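Local coordinates for protein tungsten formylmethanofuran dehydrogenase subunit E (Syntrophus aciditrophicus, PDB 3D00) that binds zinc and is related to a formylmethanofuran dehydrogenase subunit, in a family implicated in microbial methanogenesis, though its exact role is not established, at residues A4-L8 against G34-D38; A27-G33 against C59-A63; G83-V87 against R99-D103. All coordinates share one frame; numbering follows the deposited sequence.

Contact 1 (A4-L8 against G34-D38); sequences ARNIL and GFMVD
Arg5 lies across the ring of Phe35 with its aliphatic part, not with its charge. Its CD comes within 3.5 Å of Phe35 CZ, approaching obliquely. The two side chains cross at about a right angle, and the guanidinium and ring planes stand 89° apart. A bend at chi2 brings CD to the ring, and the chain then runs on so that NE and the guanidinium lie beyond it. Ile7 meets the same ring differently. Its CD1 sits over one face, and its CG1 is 4.4 Å from Phe35 CE1. The other branch of Ile7 rests on the helix backbone, with CG2 3.6 Å from Gly34 O. Gly34 lets this side chain lie close, because a beta carbon there would fall 3.3 Å from Ile7 CD1.

Asp38 supplies the polar part. With CG anti to the backbone N (chi1 177°), the carboxylate is carried out to the loop, where OD1 accepts a hydrogen bond from Leu8 N (2.9 Å). The donor comes on the anti side of OD1, 29° out of the carboxylate plane. The Leu8 and Asp38 side chains run alongside each other, pointing opposite ways, and Leu8 CD2 reaches 3.9 Å from Asp38 OD1. The other oxygen, OD2, has a long, weak ion pair with Lys42.

The N-terminal segment 4-8 thus runs over helix 28-42. Arg5 NH2 bonds to Glu137 O, tying it to helix 129-138. Ile7 and Leu8 also pack on Leu67 of helix 60-67, Ile7 on Tyr12 and Tyr15 of helix 12-23, and Phe35 on Leu143 of strand 143-149.

Contact 2 (A27-G33 against C59-A63); sequences APGVLIG and CLPDA
Asp62, at the margin of Val30, has its OD2 gripped by His23 ND1 and by Thr71 OG1 of the second subunit. Its OD1 accepts a hydrogen bond from Gly73 N of that subunit and a weak one from Gln65 NE2. The carboxylate is therefore held on both oxygens, by its own chain and by the second subunit.

Across the contact itself the packing is apolar. Cys59 is the N-cap of helix 60-67. Its SG is anti to the carbonyl carbon (chi1 -72°) and rests 3.9 Å from Ala27 CB. Cys59 CB lies 3.8 Å from Gly29 C.

Gly29 and Gly33 are one turn apart, the GxxxG spacing known from close helix packing. They give helix 28-42 a smooth face toward the start of helix 60-67 in the alpha+beta core. A beta carbon on Gly29 would lie 2.7 Å from Cys59 CB, and one on Gly33 would run into Ala63 CB and Leu60 CD1.

Leu60 CD1 presses on Gly33 CA at 3.4 Å, and Ala63 CB stands 3.6 Å from Gly33 C. Val30 is modelled in two conformers; in the one described, Val30 CG2 lies against Cys59 CB (3.5 Å) and CG1 faces Ala63. Away from this contact Leu31 packs against helix 12-23 and Pro28 against helix 129-138; Ile32, on the flank, meets Trp116.

Contact 3 (G83-V87 against R99-D103); sequences GLFAV and RVFLD
Val87 and Val100 form an antiparallel hydrogen-bonded pair, with Val87 N 3.0 Å from Val100 O and Val100 N 2.8 Å from Val87 O. The second bond is nearly straight, at 170°. Each carbonyl also takes a CA-H contact, Val100 O from Ala86 CA and Val87 O from Arg99 CA. Phe85 is the centre of an inverse gamma turn just ahead of the strand.

Arg99 is extended, with CG anti to the backbone N (chi1 -176°), and this carries its guanidinium back along the neighbouring strand. Ala86 CB lies over one face of the group, 3.4 Å from Arg99 NH2. Leu84 CD1 comes to its edge, 4.2 Å from the same NH2.

The two segments belong to the beta hairpin of strands 86-91 and 96-102, in the middle of the mixed five-stranded sheet of the FmdE core. The second subunit packs on Leu84, Arg99 and Phe101. Arg99 NH2 makes a salt bridge to Glu55, and Arg99 NH1 another to Glu171 of the second subunit, which lies in that subunit's treble-clef zinc finger. A leucine in place of Arg99 would probably leave both glutamates without their cationic mate and uncover the Ala86 methyl.

Phe101 CB packs 3.9 Å from Ala86 CB. Val87 and Val100 point to the other face of the sheet, where Val100 reaches Ala40 of helix 28-42. Phe85 meets Leu102 at its ring edge, with CD2 3.8 Å from Leu102 CD1 in the ring plane. The Leu102 N is buried here without a partner. Leu102 itself continues onto Ile32 of helix 28-42 and Trp116 of helix 111-117.

Contacts 1 and 2 share helix 28-42, and their centres are about 11 Å apart. Their segments alternate along the chain. Contact 3 follows both in sequence. Its centre is about 11 Å from that of contact 2 and about 15 Å from that of contact 1. Selenomethionine Met36 on the shared helix reaches Leu60 of contact 2 and Phe85, Val100 and Leu102 of contact 3. Helix 28-42 thus packs against the N-terminal segment, helix 60-67 and the hairpin. Contacts 2 and 3 also touch the second subunit, so they lie at or near the dimer interface. All three lie away from the zinc site.

Contact 1 (A4-L8 against G34-D38)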
ATOM      1  N   ALA A   4      26.193   3.898 -14.821  1.00 46.26           N
ATOM      2  CA  ALA A   4      24.887   3.935 -15.511  1.00 46.29           C
ATOM      3  C   ALA A   4      24.046   2.810 -14.964  1.00 47.09           C
ATOM      4  O   ALA A   4      24.446   1.644 -15.053  1.00 47.34           O
ATOM      5  CB  ALA A   4      25.042   3.757 -17.004  1.00 46.88           C
ATOM      6  N   ARG A   5      22.896   3.160 -14.399  1.00 47.01           N
ATOM      7  CA  ARG A   5      22.080   2.197 -13.701  1.00 47.71           C
ATOM      8  C   ARG A   5      20.621   2.500 -13.868  1.00 48.33           C
ATOM      9  O   ARG A   5      19.939   2.883 -12.904  1.00 51.15           O
ATOM     10  CB  ARG A   5      22.453   2.175 -12.228  1.00 47.25           C
ATOM     11  CG  ARG A   5      23.817   1.573 -12.013  1.00 47.66           C
ATOM     12  CD  ARG A   5      23.755   0.618 -10.916  1.00 47.69           C
ATOM     13  NE  ARG A   5      24.965  -0.154 -10.761  1.00 47.03           N
ATOM     14  CZ  ARG A   5      25.280  -1.210 -11.500  1.00 46.96           C
ATOM     15  NH1 ARG A   5      24.516  -1.607 -12.511  1.00 46.91           N
ATOM     16  NH2 ARG A   5      26.382  -1.860 -11.222  1.00 47.00           N
ATOM     17  N   ASN A   6      20.125   2.283 -15.083  1.00 47.70           N
ATOM     18  CA  ASN A   6      18.685   2.324 -15.338  1.00 48.04           C
ATOM     19  C   ASN A   6      17.793   1.333 -14.527  1.00 45.91           C
ATOM     20  O   ASN A   6      18.172   0.195 -14.211  1.00 44.76           O
ATOM     21  CB  ASN A   6      18.429   2.213 -16.839  1.00 49.42           C
ATOM     22  CG  ASN A   6      19.107   3.327 -17.602  1.00 51.04           C
ATOM     23  OD1 ASN A   6      19.920   4.059 -17.031  1.00 52.71           O
ATOM     24  ND2 ASN A   6      18.783   3.473 -18.879  1.00 51.98           N
ATOM     25  N   ILE A   7      16.613   1.823 -14.158  1.00 44.97           N
ATOM     26  CA  ILE A   7      15.619   1.048 -13.401  1.00 43.73           C
ATOM     27  C   ILE A   7      14.356   1.016 -14.240  1.00 43.57           C
ATOM     28  O   ILE A   7      13.700   2.039 -14.427  1.00 42.74           O
ATOM     29  CB  ILE A   7      15.398   1.642 -12.025  1.00 43.30           C
ATOM     30  CG1 ILE A   7      16.630   1.326 -11.168  1.00 44.69           C
ATOM     31  CG2 ILE A   7      14.129   1.060 -11.391  1.00 41.98           C
ATOM     32  CD1 ILE A   7      16.883   2.317 -10.093  1.00 46.66           C
ATOM     33  N   LEU A   8      14.066  -0.168 -14.781  1.00 43.90           N
ATOM     34  CA  LEU A   8      13.147  -0.340 -15.901  1.00 44.22           C
ATOM     35  C   LEU A   8      13.431   0.758 -16.972  1.00 45.00           C
ATOM     36  O   LEU A   8      14.546   0.818 -17.486  1.00 44.53           O
ATOM     37  CB  LEU A   8      11.684  -0.398 -15.416  1.00 44.36           C
ATOM     38  CG  LEU A   8      11.282  -1.554 -14.473  1.00 44.44           C
ATOM     39  CD1 LEU A   8       9.876  -1.393 -14.085  1.00 44.56           C
ATOM     40  CD2 LEU A   8      11.463  -2.922 -15.121  1.00 44.98           C
ATOM     41  N   GLY A  34      14.203  -0.710  -6.169  1.00 37.07           N
ATOM     42  CA  GLY A  34      14.227  -0.500  -7.622  1.00 36.74           C
ATOM     43  C   GLY A  34      15.039  -1.511  -8.416  1.00 36.88           C
ATOM     44  O   GLY A  34      14.657  -1.930  -9.539  1.00 36.41           O
ATOM     45  N   PHE A  35      16.208  -1.839  -7.883  1.00 35.56           N
ATOM     46  CA  PHE A  35      17.059  -2.820  -8.517  1.00 35.59           C
ATOM     47  C   PHE A  35      16.405  -4.147  -8.438  1.00 32.98           C
ATOM     48  O   PHE A  35      16.528  -4.938  -9.330  1.00 33.05           O
ATOM     49  CB  PHE A  35      18.437  -2.843  -7.884  1.00 35.68           C
ATOM     50  CG  PHE A  35      19.263  -1.666  -8.252  1.00 35.90           C
ATOM     51  CD1 PHE A  35      19.685  -1.490  -9.560  1.00 36.99           C
ATOM     52  CD2 PHE A  35      19.670  -0.756  -7.290  1.00 36.72           C
ATOM     53  CE1 PHE A  35      20.455  -0.417  -9.905  1.00 36.54           C
ATOM     54  CE2 PHE A  35      20.446   0.313  -7.624  1.00 36.28           C
ATOM     55  CZ  PHE A  35      20.827   0.498  -8.920  1.00 36.56           C
HETATM   56  N   MSE A  36      15.733  -4.417  -7.339  1.00 32.95           N
HETATM   57  CA  MSE A  36      15.074  -5.697  -7.177  1.00 33.08           C
HETATM   58  C   MSE A  36      13.901  -5.914  -8.117  1.00 33.74           C
HETATM   59  O   MSE A  36      13.775  -6.960  -8.748  1.00 35.82           O
HETATM   60  CB  MSE A  36      14.624  -5.886  -5.727  1.00 32.87           C
HETATM   61  CG  MSE A  36      15.779  -6.012  -4.777  1.00 35.16           C
HETATM   62 SE   MSE A  36      15.202  -5.745  -2.919  0.75 34.03          SE
HETATM   63  CE  MSE A  36      14.445  -7.378  -2.553  1.00 38.41           C
ATOM     64  N   VAL A  37      13.057  -4.919  -8.234  1.00 34.75           N
ATOM     65  CA  VAL A  37      11.903  -4.988  -9.112  1.00 36.89           C
ATOM     66  C   VAL A  37      12.346  -5.032 -10.569  1.00 35.62           C
ATOM     67  O   VAL A  37      11.782  -5.792 -11.359  1.00 34.41           O
ATOM     68  CB  VAL A  37      10.938  -3.795  -8.876  1.00 37.46           C
ATOM     69  CG1 VAL A  37       9.849  -3.698  -9.989  1.00 38.21           C
ATOM     70  CG2 VAL A  37      10.335  -3.897  -7.503  1.00 37.03           C
ATOM     71  N   ASP A  38      13.373  -4.252 -10.911  1.00 35.53           N
ATOM     72  CA  ASP A  38      13.975  -4.332 -12.231  1.00 35.46           C
ATOM     73  C   ASP A  38      14.499  -5.735 -12.588  1.00 35.28           C
ATOM     74  O   ASP A  38      14.225  -6.230 -13.668  1.00 35.64           O
ATOM     75  CB  ASP A  38      15.102  -3.293 -12.352  1.00 36.06           C
ATOM     76  CG  ASP A  38      15.828  -3.364 -13.665  1.00 36.28           C
ATOM     77  OD1 ASP A  38      15.380  -2.742 -14.656  1.00 37.99           O
ATOM     78  OD2 ASP A  38      16.872  -4.015 -13.689  1.00 37.11           O
TER

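Contact 2 (A27-G33 against C59-A63)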
ATOM      1  N   ALA A  27      14.965   6.811   0.230  1.00 43.82           N
ATOM      2  CA  ALA A  27      15.357   5.844   1.238  1.00 43.48           C
ATOM      3  C   ALA A  27      16.145   4.734   0.586  1.00 43.41           C
ATOM      4  O   ALA A  27      15.788   4.295  -0.499  1.00 44.63           O
ATOM      5  CB  ALA A  27      14.150   5.286   1.940  1.00 42.45           C
ATOM      6  N   PRO A  28      17.237   4.275   1.235  1.00 43.01           N
ATOM      7  CA  PRO A  28      18.000   3.131   0.723  1.00 41.84           C
ATOM      8  C   PRO A  28      17.147   1.950   0.284  1.00 40.74           C
ATOM      9  O   PRO A  28      17.399   1.398  -0.761  1.00 41.29           O
ATOM     10  CB  PRO A  28      18.880   2.734   1.915  1.00 41.74           C
ATOM     11  CG  PRO A  28      19.078   3.990   2.661  1.00 41.70           C
ATOM     12  CD  PRO A  28      17.831   4.812   2.473  1.00 42.43           C
ATOM     13  N   GLY A  29      16.151   1.584   1.091  1.00 39.42           N
ATOM     14  CA  GLY A  29      15.265   0.470   0.820  1.00 39.39           C
ATOM     15  C   GLY A  29      14.507   0.557  -0.487  1.00 39.18           C
ATOM     16  O   GLY A  29      14.346  -0.440  -1.190  1.00 41.00           O
ATOM     17  N   VAL A  30      14.039   1.755  -0.829  1.00 39.86           N
ATOM     18  CA  VAL A  30      13.278   1.961  -2.067  0.50 38.78           C
ATOM     19  C   VAL A  30      14.217   2.031  -3.264  1.00 38.40           C
ATOM     20  O   VAL A  30      13.878   1.606  -4.334  1.00 41.03           O
ATOM     21  CB  VAL A  30      12.409   3.221  -1.997  0.50 38.13           C
ATOM     22  CG1 VAL A  30      11.487   3.284  -3.195  0.50 37.70           C
ATOM     23  CG2 VAL A  30      11.612   3.194  -0.735  0.50 38.20           C
ATOM     24  N   LEU A  31      15.411   2.566  -3.060  1.00 38.68           N
ATOM     25  CA  LEU A  31      16.480   2.538  -4.082  1.00 37.33           C
ATOM     26  C   LEU A  31      16.894   1.077  -4.393  1.00 37.95           C
ATOM     27  O   LEU A  31      16.856   0.618  -5.558  1.00 37.96           O
ATOM     28  CB  LEU A  31      17.690   3.391  -3.598  1.00 35.89           C
ATOM     29  CG  LEU A  31      17.497   4.904  -3.473  1.00 33.78           C
ATOM     30  CD1 LEU A  31      18.678   5.583  -2.807  1.00 33.12           C
ATOM     31  CD2 LEU A  31      17.269   5.475  -4.834  1.00 32.86           C
ATOM     32  N   ILE A  32      17.247   0.330  -3.345  1.00 37.31           N
ATOM     33  CA  ILE A  32      17.603  -1.061  -3.527  1.00 36.47           C
ATOM     34  C   ILE A  32      16.400  -1.777  -4.159  1.00 35.12           C
ATOM     35  O   ILE A  32      16.564  -2.516  -5.106  1.00 34.90           O
ATOM     36  CB  ILE A  32      18.090  -1.727  -2.224  1.00 37.75           C
ATOM     37  CG1 ILE A  32      19.391  -1.061  -1.745  1.00 37.21           C
ATOM     38  CG2 ILE A  32      18.349  -3.216  -2.458  1.00 37.73           C
ATOM     39  CD1 ILE A  32      19.832  -1.545  -0.368  1.00 36.50           C
ATOM     40  N   GLY A  33      15.208  -1.505  -3.640  1.00 34.20           N
ATOM     41  CA  GLY A  33      13.948  -2.001  -4.132  1.00 34.85           C
ATOM     42  C   GLY A  33      13.774  -1.852  -5.614  1.00 35.88           C
ATOM     43  O   GLY A  33      13.235  -2.749  -6.234  1.00 37.68           O
ATOM     44  N   CYS A  59       9.351   0.240   2.872  1.00 43.74           N
ATOM     45  CA  CYS A  59      10.023   0.727   1.664  1.00 43.46           C
ATOM     46  C   CYS A  59       9.716  -0.035   0.395  1.00 43.10           C
ATOM     47  O   CYS A  59       9.355   0.544  -0.629  1.00 43.89           O
ATOM     48  CB  CYS A  59      11.561   0.764   1.846  1.00 44.32           C
ATOM     49  SG  CYS A  59      12.117   2.050   2.937  1.00 45.95           S
ATOM     50  N   LEU A  60       9.919  -1.331   0.453  1.00 42.15           N
ATOM     51  CA  LEU A  60       9.810  -2.162  -0.714  1.00 42.79           C
ATOM     52  C   LEU A  60       8.458  -2.043  -1.393  1.00 41.81           C
ATOM     53  O   LEU A  60       8.409  -2.033  -2.621  1.00 41.01           O
ATOM     54  CB  LEU A  60      10.120  -3.606  -0.355  1.00 44.63           C
ATOM     55  CG  LEU A  60      10.830  -4.536  -1.340  1.00 45.29           C
ATOM     56  CD1 LEU A  60      11.758  -3.853  -2.276  1.00 46.20           C
ATOM     57  CD2 LEU A  60      11.573  -5.616  -0.565  1.00 45.56           C
ATOM     58  N   PRO A  61       7.330  -1.952  -0.621  1.00 40.85           N
ATOM     59  CA  PRO A  61       6.094  -1.716  -1.382  1.00 39.92           C
ATOM     60  C   PRO A  61       6.076  -0.519  -2.339  1.00 40.14           C
ATOM     61  O   PRO A  61       5.449  -0.610  -3.383  1.00 39.27           O
ATOM     62  CB  PRO A  61       5.065  -1.524  -0.283  1.00 39.94           C
ATOM     63  CG  PRO A  61       5.557  -2.351   0.848  1.00 38.66           C
ATOM     64  CD  PRO A  61       7.033  -2.130   0.828  1.00 39.61           C
ATOM     65  N   ASP A  62       6.716   0.593  -1.973  1.00 39.99           N
ATOM     66  CA  ASP A  62       6.722   1.785  -2.827  1.00 39.77           C
ATOM     67  C   ASP A  62       7.526   1.627  -4.087  1.00 39.43           C
ATOM     68  O   ASP A  62       7.213   2.260  -5.076  1.00 39.04           O
ATOM     69  CB  ASP A  62       7.165   3.010  -2.048  1.00 40.90           C
ATOM     70  CG  ASP A  62       6.107   3.461  -1.043  1.00 41.59           C
ATOM     71  OD1 ASP A  62       4.977   2.919  -1.030  1.00 41.32           O
ATOM     72  OD2 ASP A  62       6.398   4.392  -0.274  1.00 44.42           O
ATOM     73  N   ALA A  63       8.557   0.769  -4.069  1.00 40.28           N
ATOM     74  CA  ALA A  63       9.324   0.433  -5.288  1.00 39.50           C
ATOM     75  C   ALA A  63       8.411  -0.262  -6.291  1.00 38.89           C
ATOM     76  O   ALA A  63       8.354   0.105  -7.469  1.00 39.00           O
ATOM     77  CB  ALA A  63      10.501  -0.483  -4.929  1.00 37.75           C
TER

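Contact 3 (G83-V87 against R99-D103)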
ATOM      1  N   GLY A  83       8.929  -9.137   7.648  1.00 42.52           N
ATOM      2  CA  GLY A  83      10.235  -8.551   7.953  1.00 41.86           C
ATOM      3  C   GLY A  83      11.382  -8.988   7.064  1.00 41.21           C
ATOM      4  O   GLY A  83      12.537  -8.760   7.396  1.00 42.60           O
ATOM      5  N   LEU A  84      11.049  -9.592   5.924  1.00 39.62           N
ATOM      6  CA  LEU A  84      12.018 -10.108   4.980  1.00 36.82           C
ATOM      7  C   LEU A  84      12.081  -9.145   3.792  1.00 36.21           C
ATOM      8  O   LEU A  84      11.081  -8.789   3.217  1.00 33.52           O
ATOM      9  CB  LEU A  84      11.643 -11.510   4.511  1.00 36.38           C
ATOM     10  CG  LEU A  84      11.652 -12.570   5.602  1.00 37.12           C
ATOM     11  CD1 LEU A  84      11.100 -13.876   5.068  1.00 36.54           C
ATOM     12  CD2 LEU A  84      13.065 -12.775   6.190  1.00 37.79           C
ATOM     13  N   PHE A  85      13.285  -8.701   3.476  1.00 38.89           N
ATOM     14  CA  PHE A  85      13.519  -7.745   2.383  1.00 39.86           C
ATOM     15  C   PHE A  85      13.554  -8.538   1.075  1.00 39.42           C
ATOM     16  O   PHE A  85      14.604  -8.844   0.542  1.00 39.51           O
ATOM     17  CB  PHE A  85      14.810  -6.938   2.608  1.00 41.29           C
ATOM     18  CG  PHE A  85      14.793  -5.593   1.942  1.00 41.86           C
ATOM     19  CD1 PHE A  85      14.007  -4.575   2.446  1.00 42.78           C
ATOM     20  CD2 PHE A  85      15.547  -5.346   0.820  1.00 43.31           C
ATOM     21  CE1 PHE A  85      13.955  -3.335   1.826  1.00 43.82           C
ATOM     22  CE2 PHE A  85      15.506  -4.091   0.186  1.00 43.09           C
ATOM     23  CZ  PHE A  85      14.714  -3.101   0.694  1.00 43.22           C
ATOM     24  N   ALA A  86      12.367  -8.858   0.593  1.00 37.94           N
ATOM     25  CA  ALA A  86      12.190  -9.684  -0.589  1.00 38.45           C
ATOM     26  C   ALA A  86      10.890  -9.286  -1.304  1.00 38.63           C
ATOM     27  O   ALA A  86       9.919  -8.835  -0.693  1.00 36.15           O
ATOM     28  CB  ALA A  86      12.144 -11.133  -0.184  1.00 34.59           C
ATOM     29  N   VAL A  87      10.904  -9.407  -2.624  1.00 39.87           N
ATOM     30  CA  VAL A  87       9.706  -9.191  -3.427  1.00 37.91           C
ATOM     31  C   VAL A  87       9.632 -10.348  -4.408  1.00 36.44           C
ATOM     32  O   VAL A  87      10.661 -10.819  -4.857  1.00 37.14           O
ATOM     33  CB  VAL A  87       9.794  -7.827  -4.229  1.00 37.74           C
ATOM     34  CG1 VAL A  87      11.152  -7.732  -5.007  1.00 36.86           C
ATOM     35  CG2 VAL A  87       8.589  -7.665  -5.207  1.00 37.14           C
ATOM     36  N   ARG A  99      11.335 -14.680  -7.091  1.00 34.33           N
ATOM     37  CA  ARG A  99      11.553 -13.967  -5.866  1.00 34.28           C
ATOM     38  C   ARG A  99      12.946 -13.402  -5.876  1.00 34.76           C
ATOM     39  O   ARG A  99      13.901 -14.099  -6.253  1.00 31.63           O
ATOM     40  CB  ARG A  99      11.441 -14.912  -4.701  1.00 34.24           C
ATOM     41  CG  ARG A  99      11.560 -14.256  -3.361  1.00 35.61           C
ATOM     42  CD  ARG A  99      11.391 -15.378  -2.336  1.00 36.34           C
ATOM     43  NE  ARG A  99      11.368 -14.867  -0.985  1.00 36.76           N
ATOM     44  CZ  ARG A  99      12.390 -14.869  -0.165  1.00 36.07           C
ATOM     45  NH1 ARG A  99      13.531 -15.381  -0.553  1.00 38.09           N
ATOM     46  NH2 ARG A  99      12.259 -14.327   1.038  1.00 37.29           N
ATOM     47  N   VAL A 100      13.056 -12.147  -5.426  1.00 35.52           N
ATOM     48  CA  VAL A 100      14.317 -11.450  -5.364  1.00 35.59           C
ATOM     49  C   VAL A 100      14.519 -10.967  -3.953  1.00 37.07           C
ATOM     50  O   VAL A 100      13.617 -10.428  -3.331  1.00 35.70           O
ATOM     51  CB  VAL A 100      14.397 -10.230  -6.333  1.00 35.20           C
ATOM     52  CG1 VAL A 100      15.800  -9.630  -6.271  1.00 35.09           C
ATOM     53  CG2 VAL A 100      14.039 -10.635  -7.737  1.00 34.84           C
ATOM     54  N   PHE A 101      15.735 -11.158  -3.475  1.00 38.15           N
ATOM     55  CA  PHE A 101      16.110 -10.775  -2.166  1.00 39.45           C
ATOM     56  C   PHE A 101      17.598 -10.396  -2.110  1.00 42.86           C
ATOM     57  O   PHE A 101      18.350 -10.591  -3.077  1.00 41.59           O
ATOM     58  CB  PHE A 101      15.772 -11.928  -1.198  1.00 37.23           C
ATOM     59  CG  PHE A 101      16.465 -13.249  -1.495  1.00 37.40           C
ATOM     60  CD1 PHE A 101      15.992 -14.088  -2.464  1.00 37.49           C
ATOM     61  CD2 PHE A 101      17.560 -13.648  -0.763  1.00 37.66           C
ATOM     62  CE1 PHE A 101      16.603 -15.308  -2.701  1.00 38.27           C
ATOM     63  CE2 PHE A 101      18.187 -14.874  -0.991  1.00 38.05           C
ATOM     64  CZ  PHE A 101      17.700 -15.697  -1.962  1.00 37.18           C
ATOM     65  N   LEU A 102      18.006  -9.846  -0.974  1.00 47.02           N
ATOM     66  CA  LEU A 102      19.390  -9.450  -0.760  1.00 51.26           C
ATOM     67  C   LEU A 102      20.247 -10.637  -0.292  1.00 51.86           C
ATOM     68  O   LEU A 102      19.836 -11.432   0.550  1.00 51.28           O
ATOM     69  CB  LEU A 102      19.479  -8.286   0.229  1.00 53.11           C
ATOM     70  CG  LEU A 102      19.453  -6.871  -0.366  1.00 54.05           C
ATOM     71  CD1 LEU A 102      18.317  -6.810  -1.328  1.00 53.58           C
ATOM     72  CD2 LEU A 102      19.337  -5.776   0.727  1.00 53.58           C
ATOM     73  N   ASP A 103      21.435 -10.722  -0.870  1.00 54.15           N
ATOM     74  CA  ASP A 103      22.396 -11.783  -0.619  1.00 56.70           C
ATOM     75  C   ASP A 103      23.571 -11.120   0.124  1.00 56.58           C
ATOM     76  O   ASP A 103      24.420 -10.467  -0.485  1.00 55.58           O
ATOM     77  CB  ASP A 103      22.829 -12.368  -1.974  1.00 57.88           C
ATOM     78  CG  ASP A 103      23.451 -13.762  -1.877  1.00 59.68           C
ATOM     79  OD1 ASP A 103      22.921 -14.632  -1.156  1.00 60.53           O
ATOM     80  OD2 ASP A 103      24.467 -13.996  -2.587  1.00 61.08           O
TER